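Local coordinates for putative cytoplasmic protein (Salmonella enterica subsp. enterica serovar Typhimurium, PDB 4IQN), which is of unknown function and belongs to the uncharacterised DUF5066 family, at residues L35-R41 against G85-S91; L122-I126 against F137-T141. All blocks are in the same frame, centred on the assembly; numbering follows the deposited sequence.

In the fold
The two contacts illustrate how a short, partly buried strand pair and a buried hairpin can be joined by backbone and side-chain hydrogen bonds. Contact 1 pairs parallel strands, 36-38 and 86-87, of a small mixed sheet; contact 2 pairs antiparallel strands of a four-stranded sheet. The centre of contact 1 lies about 12 Å, and that of contact 2 about 7 Å, from the centre of the chain, and the two are about 9 Å apart. Backbone bonds link Lys-39 with Ala-124 and Arg-41 with Leu-122, and Arg-41 NH2 probably bonds to Pro-123 O (2.9 Å). Chemistry follows depth: contact 1 is flanked by arginines, histidine and serines with polar partners elsewhere, whereas contact 2 is lined mainly by aliphatic and aromatic side chains.

Contact 1: residues L35-R41 against G85-S91; sequences LRVRKYR and GVIHSYS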
# COMPACT_ATOMS: atom_id res chain seq x y z
N LEU A 35 -6.84 15.64 4.44
CA LEU A 35 -6.42 14.25 4.69
C LEU A 35 -5.06 14.16 5.34
O LEU A 35 -4.13 14.88 5.00
CB LEU A 35 -6.45 13.42 3.41
CG LEU A 35 -7.81 13.28 2.71
CD1 LEU A 35 -7.60 12.52 1.41
CD2 LEU A 35 -8.85 12.57 3.56
N ARG A 36 -4.97 13.25 6.30
CA ARG A 36 -3.73 12.88 6.97
C ARG A 36 -3.75 11.36 7.11
O ARG A 36 -4.80 10.73 6.92
CB ARG A 36 -3.65 13.54 8.34
CG ARG A 36 -3.66 15.07 8.30
CD ARG A 36 -2.30 15.69 8.05
NE ARG A 36 -1.42 15.41 9.17
CZ ARG A 36 -0.13 15.71 9.23
NH1 ARG A 36 0.47 16.35 8.22
NH2 ARG A 36 0.56 15.38 10.31
N VAL A 37 -2.62 10.76 7.46
CA VAL A 37 -2.60 9.32 7.73
C VAL A 37 -1.93 9.08 9.10
O VAL A 37 -0.95 9.75 9.45
CB VAL A 37 -1.91 8.51 6.57
CG1 VAL A 37 -0.54 9.05 6.28
CG2 VAL A 37 -1.88 7.00 6.88
N ARG A 38 -2.46 8.13 9.87
CA ARG A 38 -1.74 7.67 11.07
C ARG A 38 -0.29 7.28 10.75
O ARG A 38 -0.03 6.68 9.70
CB ARG A 38 -2.49 6.53 11.75
CG ARG A 38 -3.78 6.99 12.41
CD ARG A 38 -3.50 7.75 13.68
NE ARG A 38 -4.73 8.01 14.44
CZ ARG A 38 -5.29 7.14 15.26
NH1 ARG A 38 -4.74 5.94 15.44
NH2 ARG A 38 -6.41 7.47 15.92
N LYS A 39 0.64 7.66 11.62
CA LYS A 39 2.07 7.36 11.43
C LYS A 39 2.41 5.91 11.79
O LYS A 39 3.31 5.32 11.18
CB LYS A 39 2.92 8.32 12.26
CG LYS A 39 4.43 8.17 12.23
CD LYS A 39 5.07 8.53 10.89
CE LYS A 39 6.61 8.37 10.89
NZ LYS A 39 7.31 9.53 11.48
N TYR A 40 1.70 5.34 12.75
CA TYR A 40 2.05 4.04 13.32
C TYR A 40 0.94 3.02 13.19
O TYR A 40 -0.24 3.36 13.06
CB TYR A 40 2.43 4.20 14.80
CG TYR A 40 3.64 5.09 15.00
CD1 TYR A 40 4.88 4.65 14.67
CD2 TYR A 40 3.52 6.41 15.51
CE1 TYR A 40 6.00 5.45 14.82
CE2 TYR A 40 4.64 7.21 15.68
CZ TYR A 40 5.88 6.71 15.32
OH TYR A 40 7.02 7.43 15.44
N ARG A 41 1.33 1.75 13.18
CA ARG A 41 0.37 0.68 13.15
C ARG A 41 -0.51 0.60 14.42
O ARG A 41 -1.68 0.24 14.38
CB ARG A 41 1.09 -0.65 12.96
CG ARG A 41 0.09 -1.69 12.59
CD ARG A 41 0.49 -2.57 11.46
NE ARG A 41 1.57 -2.07 10.65
CZ ARG A 41 2.54 -2.85 10.18
NH1 ARG A 41 2.53 -4.16 10.43
NH2 ARG A 41 3.51 -2.32 9.48
N GLY A 85 -10.84 13.22 8.71
CA GLY A 85 -10.00 13.02 7.53
C GLY A 85 -8.71 12.23 7.76
O GLY A 85 -7.83 12.24 6.91
N VAL A 86 -8.60 11.55 8.89
CA VAL A 86 -7.44 10.76 9.18
C VAL A 86 -7.63 9.35 8.65
O VAL A 86 -8.62 8.70 8.98
CB VAL A 86 -7.15 10.69 10.71
CG1 VAL A 86 -5.95 9.79 11.00
CG2 VAL A 86 -6.89 12.09 11.27
N ILE A 87 -6.68 8.89 7.84
CA ILE A 87 -6.63 7.49 7.38
C ILE A 87 -6.01 6.66 8.48
O ILE A 87 -4.83 6.82 8.78
CB ILE A 87 -5.79 7.35 6.10
CG1 ILE A 87 -6.37 8.22 4.96
CG2 ILE A 87 -5.73 5.89 5.69
CD1 ILE A 87 -5.52 8.34 3.71
N HIS A 88 -6.81 5.78 9.09
CA HIS A 88 -6.31 4.90 10.15
C HIS A 88 -5.49 3.78 9.49
O HIS A 88 -5.70 3.46 8.34
CB HIS A 88 -7.47 4.34 10.96
CG HIS A 88 -8.12 5.37 11.84
ND1 HIS A 88 -8.12 5.29 13.21
CD2 HIS A 88 -8.74 6.53 11.53
CE1 HIS A 88 -8.74 6.35 13.71
NE2 HIS A 88 -9.12 7.12 12.71
N SER A 89 -4.52 3.25 10.23
CA SER A 89 -3.66 2.21 9.71
C SER A 89 -4.44 0.94 9.40
O SER A 89 -5.40 0.57 10.04
CB SER A 89 -2.45 1.91 10.65
OG SER A 89 -1.61 0.89 10.07
N TYR A 90 -3.96 0.24 8.38
CA TYR A 90 -4.42 -1.08 8.08
C TYR A 90 -3.46 -2.03 8.79
O TYR A 90 -2.30 -1.69 9.01
CB TYR A 90 -4.30 -1.28 6.57
CG TYR A 90 -4.93 -2.50 5.99
CD1 TYR A 90 -6.27 -2.49 5.57
CD2 TYR A 90 -4.17 -3.69 5.78
CE1 TYR A 90 -6.85 -3.61 5.01
CE2 TYR A 90 -4.76 -4.80 5.24
CZ TYR A 90 -6.09 -4.74 4.83
OH TYR A 90 -6.69 -5.79 4.26
N SER A 91 -3.92 -3.21 9.11
CA SER A 91 -3.06 -4.21 9.73
C SER A 91 -3.25 -5.48 8.94
O SER A 91 -4.37 -5.84 8.64
CB SER A 91 -3.43 -4.42 11.21
OG SER A 91 -2.60 -5.43 11.81
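Parallel strands bond in a zigzag, and residues 35-41 and 85-91 give a minimal case. Arg-36 bonds to the residues flanking Val-86, its bridge partner: its N donates to Gly-85 O (3.1 Å) and its O accepts from Ile-87 N (2.8 Å), after which Arg-38 N donates to Ile-87 O (2.9 Å). A CA-H...O contact from Val-37 CA to Ile-87 O (3.5 Å) supplements this ladder. Gly-85, with positive phi (85°), takes a backbone shape in which a CB would jam against the preceding carbonyl.

Apolar contact is modest. Val-37 CG2 meets Ile-87 CB at 4.0 Å on one face, and the aliphatic part of Arg-38 lies against Val-86 (CG to CG1, 3.8 Å).

Among the polar groups, His-88 CE1 sits over a face of the Arg-38 guanidinium, 3.4 Å from NH2; Arg-38 NH1 bonds to Pro-43 O and His-88 NE2 to Asp-82. Beyond the ladder Lys-39 and Tyr-40 loop out, though Tyr-40 O packs against Ser-89 CB (3.6 Å), and Arg-41 returns, its CA 3.7 Å from Ser-89 OG.

Strand 36-38 is central in its mixed sheet, between 86-87 and the antiparallel 48-49; Glu-50, just after that strand, forms a salt bridge with Arg-36. Val-37 also reaches Ile-126 of the neighbouring strand 124-128.

Contact 2: residues L122-I126 against F137-T141; sequences LPALI and FIYIT
An antiparallel pair is specified by register and rotamers together. Strands 124-126 and 137-140, extended (phi/psi -128/143 at Leu-125, -139/147 at Phe-137), run 152° apart, axes 4.7 Å at closest approach. Ile-126 faces Ile-138 as a hydrogen-bonded pair, Ile-126 N to Ile-138 O at 3.0 Å and Ile-138 N to Ile-126 O at 2.8 Å. Leu-125 and Tyr-139 follow as a non-hydrogen-bonded pair (CA-CA 5.2 Å), and Ile-140 N donates to Ala-124 O (3.0 Å).

One face carries Leu-125 (m, t) and Tyr-139 (chi1 t). Leu-125 CD2 packs 3.5 Å from Tyr-139 CD1 and 4.1 Å from Phe-137 CB, and its CD1 lies over the Phe-137 ring (chi1 m). The t rotamer carries the Tyr-139 ring against Pro-123, whose CG makes a CH-pi contact 3.7 Å from the Tyr-139 centroid. Tyr-139 OH bonds to Glu-210.

On the opposite face Ile-126 and Ile-138 (both m, t) approach CB to CB at 4.0 Å. Ile-140 adopts m, m, its CD1 3.9 Å from Ile-126 CD1 and its CB 3.8 Å from Ala-124 CB.

Ile-140 (-86/84) centres an inverse gamma turn. Strand 124-128, outermost in its sheet, bonds on its other side to Lys-39 and Tyr-90; with 135-140 it forms a buried beta hairpin within the antiparallel sheet.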
# COMPACT_ATOMS: atom_id res chain seq x y z
N LEU A 122 6.14 -0.44 14.76
CA LEU A 122 5.70 -0.77 13.37
C LEU A 122 5.03 0.46 12.73
O LEU A 122 4.27 1.16 13.40
CB LEU A 122 4.79 -1.98 13.33
CG LEU A 122 5.45 -3.35 13.55
CD1 LEU A 122 4.36 -4.38 13.87
CD2 LEU A 122 6.28 -3.76 12.32
N PRO A 123 5.35 0.74 11.47
CA PRO A 123 4.74 1.87 10.80
C PRO A 123 3.34 1.55 10.34
O PRO A 123 2.97 0.39 10.19
CB PRO A 123 5.63 2.07 9.56
CG PRO A 123 6.17 0.72 9.28
CD PRO A 123 6.36 0.08 10.62
N ALA A 124 2.57 2.59 10.09
CA ALA A 124 1.24 2.43 9.49
C ALA A 124 1.32 1.84 8.11
O ALA A 124 2.36 1.94 7.49
CB ALA A 124 0.52 3.76 9.43
N LEU A 125 0.22 1.26 7.66
CA LEU A 125 0.07 0.72 6.31
C LEU A 125 -1.18 1.28 5.70
O LEU A 125 -2.18 1.45 6.36
CB LEU A 125 -0.06 -0.82 6.31
CG LEU A 125 1.08 -1.58 6.98
CD1 LEU A 125 0.74 -3.06 7.16
CD2 LEU A 125 2.33 -1.41 6.14
N ILE A 126 -1.12 1.55 4.40
CA ILE A 126 -2.29 1.83 3.59
C ILE A 126 -2.41 0.71 2.60
O ILE A 126 -1.47 0.46 1.82
CB ILE A 126 -2.19 3.19 2.85
CG1 ILE A 126 -2.17 4.38 3.82
CG2 ILE A 126 -3.34 3.35 1.88
CD1 ILE A 126 -2.00 5.72 3.10
N PHE A 137 0.93 -2.68 -0.09
CA PHE A 137 0.71 -1.65 0.95
C PHE A 137 1.63 -0.48 0.68
O PHE A 137 2.75 -0.63 0.19
CB PHE A 137 1.05 -2.16 2.35
CG PHE A 137 0.49 -3.49 2.70
CD1 PHE A 137 -0.75 -3.61 3.32
CD2 PHE A 137 1.20 -4.65 2.45
CE1 PHE A 137 -1.27 -4.84 3.65
CE2 PHE A 137 0.70 -5.86 2.80
CZ PHE A 137 -0.54 -5.98 3.39
N ILE A 138 1.17 0.71 1.01
CA ILE A 138 2.02 1.82 1.14
C ILE A 138 2.56 1.75 2.57
O ILE A 138 1.77 1.61 3.54
CB ILE A 138 1.29 3.16 0.87
CG1 ILE A 138 0.52 3.14 -0.45
CG2 ILE A 138 2.30 4.27 0.82
CD1 ILE A 138 -0.24 4.44 -0.68
N TYR A 139 3.87 1.82 2.68
CA TYR A 139 4.59 1.62 3.95
C TYR A 139 4.88 2.97 4.54
O TYR A 139 5.76 3.68 4.04
CB TYR A 139 5.90 0.85 3.68
CG TYR A 139 6.44 0.06 4.83
CD1 TYR A 139 5.71 -1.01 5.37
CD2 TYR A 139 7.68 0.34 5.39
CE1 TYR A 139 6.21 -1.75 6.46
CE2 TYR A 139 8.18 -0.41 6.48
CZ TYR A 139 7.44 -1.45 7.01
OH TYR A 139 7.93 -2.20 8.09
N ILE A 140 4.14 3.36 5.58
CA ILE A 140 4.17 4.74 6.04
C ILE A 140 5.33 4.99 7.02
O ILE A 140 5.17 4.90 8.23
CB ILE A 140 2.84 5.12 6.69
CG1 ILE A 140 1.66 4.80 5.79
CG2 ILE A 140 2.82 6.61 7.10
CD1 ILE A 140 1.64 5.48 4.41
N THR A 141 6.51 5.25 6.48
CA THR A 141 7.70 5.51 7.24
C THR A 141 8.05 6.96 7.01
O THR A 141 7.53 7.84 7.71
CB THR A 141 8.84 4.57 6.86
OG1 THR A 141 8.93 4.53 5.44
CG2 THR A 141 8.55 3.17 7.35